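Local coordinates for calmodulin-binding transcription activator 1 (Homo sapiens, PDB 2CXK), which acts as a transcriptional activator of the CAMTA family, the fragment here being its TIG/IPT domain, an immunoglobulin-like beta fold, at residues Trp31-Ser35 against Asn36-Cys40. Residues are numbered along the deposited sequence; the frame is centred on the assembly and turned at random.
Sequences WQEAS and NNYSC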
loop_
_atom_site.group_PDB
_atom_site.type_symbol
_atom_site.label_atom_id
_atom_site.label_comp_id
_atom_site.label_asym_id
_atom_site.label_seq_id
_atom_site.Cartn_x
_atom_site.Cartn_y
_atom_site.Cartn_z
ATOM N N TRP A 31 -7.009 6.694 10.405
ATOM C CA TRP A 31 -7.081 8.093 9.977
ATOM C C TRP A 31 -8.454 8.415 9.396
ATOM O O TRP A 31 -8.910 7.754 8.468
ATOM C CB TRP A 31 -6.003 8.408 8.930
ATOM C CG TRP A 31 -4.906 7.381 8.821
ATOM C CD1 TRP A 31 -4.604 6.628 7.718
ATOM C CD2 TRP A 31 -3.970 6.997 9.836
ATOM N NE1 TRP A 31 -3.542 5.804 7.984
ATOM C CE2 TRP A 31 -3.131 6.005 9.274
ATOM C CE3 TRP A 31 -3.757 7.389 11.165
ATOM C CZ2 TRP A 31 -2.096 5.402 9.994
ATOM C CZ3 TRP A 31 -2.724 6.785 11.883
ATOM C CH2 TRP A 31 -1.908 5.804 11.294
ATOM N N GLN A 32 -9.099 9.451 9.927
ATOM C CA GLN A 32 -10.429 9.837 9.462
ATOM C C GLN A 32 -10.566 11.322 9.136
ATOM O O GLN A 32 -11.363 11.699 8.273
ATOM C CB GLN A 32 -11.474 9.462 10.519
ATOM C CG GLN A 32 -11.554 7.975 10.841
ATOM C CD GLN A 32 -12.066 7.145 9.674
ATOM O OE1 GLN A 32 -13.103 7.457 9.082
ATOM N NE2 GLN A 32 -11.344 6.075 9.341
ATOM N N GLU A 33 -9.795 12.157 9.829
ATOM C CA GLU A 33 -9.840 13.610 9.636
ATOM C C GLU A 33 -10.033 14.015 8.179
ATOM O O GLU A 33 -9.548 13.351 7.265
ATOM C CB GLU A 33 -8.565 14.267 10.183
ATOM C CG GLU A 33 -8.347 14.084 11.688
ATOM C CD GLU A 33 -9.500 14.619 12.528
ATOM O OE1 GLU A 33 -9.790 15.832 12.436
ATOM O OE2 GLU A 33 -10.113 13.824 13.277
ATOM N N ALA A 34 -10.752 15.109 7.966
ATOM C CA ALA A 34 -10.993 15.582 6.614
ATOM C C ALA A 34 -9.934 16.600 6.225
ATOM O O ALA A 34 -9.523 16.668 5.070
ATOM C CB ALA A 34 -12.387 16.200 6.509
ATOM N N SER A 35 -9.482 17.380 7.201
ATOM C CA SER A 35 -8.478 18.405 6.951
ATOM C C SER A 35 -7.219 17.839 6.295
ATOM O O SER A 35 -6.733 16.775 6.669
ATOM C CB SER A 35 -8.108 19.111 8.257
ATOM O OG SER A 35 -7.280 20.230 8.000
ATOM N N ASN A 36 -6.701 18.580 5.322
ATOM C CA ASN A 36 -5.513 18.209 4.562
ATOM C C ASN A 36 -4.213 18.546 5.314
ATOM O O ASN A 36 -3.347 19.245 4.784
ATOM C CB ASN A 36 -5.552 18.960 3.227
ATOM C CG ASN A 36 -4.408 18.593 2.304
ATOM O OD1 ASN A 36 -4.167 19.274 1.306
ATOM N ND2 ASN A 36 -3.705 17.511 2.621
ATOM N N ASN A 37 -4.067 18.053 6.539
ATOM C CA ASN A 37 -2.864 18.352 7.314
ATOM C C ASN A 37 -2.102 17.126 7.793
ATOM O O ASN A 37 -1.386 17.183 8.796
ATOM C CB ASN A 37 -3.216 19.234 8.512
ATOM C CG ASN A 37 -3.757 20.580 8.093
ATOM O OD1 ASN A 37 -4.863 20.958 8.471
ATOM N ND2 ASN A 37 -2.978 21.313 7.303
ATOM N N TYR A 38 -2.266 16.020 7.077
ATOM C CA TYR A 38 -1.566 14.787 7.412
ATOM C C TYR A 38 -0.170 14.823 6.810
ATOM O O TYR A 38 0.056 15.452 5.783
ATOM C CB TYR A 38 -2.295 13.584 6.827
ATOM C CG TYR A 38 -3.523 13.162 7.584
ATOM C CD1 TYR A 38 -3.411 12.472 8.790
ATOM C CD2 TYR A 38 -4.798 13.419 7.079
ATOM C CE1 TYR A 38 -4.535 12.043 9.476
ATOM C CE2 TYR A 38 -5.933 12.993 7.760
ATOM C CZ TYR A 38 -5.790 12.305 8.956
ATOM O OH TYR A 38 -6.903 11.863 9.624
ATOM N N SER A 39 0.765 14.146 7.458
ATOM C CA SER A 39 2.128 14.061 6.956
ATOM C C SER A 39 2.711 12.755 7.460
ATOM O O SER A 39 2.158 12.124 8.367
ATOM C CB SER A 39 2.984 15.243 7.443
ATOM O OG SER A 39 3.150 15.231 8.850
ATOM N N CYS A 40 3.812 12.334 6.851
ATOM C CA CYS A 40 4.486 11.115 7.267
ATOM C C CYS A 40 5.928 11.489 7.526
ATOM O O CYS A 40 6.529 12.251 6.769
ATOM C CB CYS A 40 4.408 10.036 6.183
ATOM S SG CYS A 40 2.734 9.388 5.947
#
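The loop that leads from strand 24-28 into strand 38-42 of this TIG domain bends round the phenol of Tyr38, so that Trp31 and Glu33 both meet a ring only a few residues further along the chain. It is a worked example of a connection folded about an aromatic side chain from the strand it enters. Tyr38 has CG anti to its own carbonyl carbon (chi1 -77°), which turns the ring back toward the loop. Trp31 touches it through the methylene, CB lying 3.9 Å from Tyr38 CZ, while the indole leads away and gives its NE1 proton to the carbonyl of Ile27. Glu33 crosses the phenol at about a right angle. Its CB stands 3.0 Å from Tyr38 OH, and its carbonyl O lies in the ring plane at the edge, 3.7 Å from Tyr38 CE2. Tyr38 OH also approaches Glu33 N at 2.9 Å and makes a weak hydrogen bond with the OG of Ser5, left over from the expression tag, a hydroxyl that is bonded to the amides of Gln32 and Glu33 as well. At the far end of the loop, Asn36 centres an inverse gamma turn, closed by a weak bond of 3.0 Å from Asn37 N to Ser35 O. Ser35 OG, placed beside its own carbonyl carbon, donates to Asn37 OD1 over 2.6 Å, arriving from above the carbonyl plane, 41° out of it. Phe75 packs edge-to-face with Tyr38. A serine in place of Tyr38 would probably leave Trp31 CB and Glu33 CB without the ring they rest on and Phe75 without its edge-to-face mate. The chemistry thus implies two separate ties: a buried phenol packed against residues 31-35, and a serine-asparagine side-chain bond that spans the tight turn before the strand and probably helps to hold it.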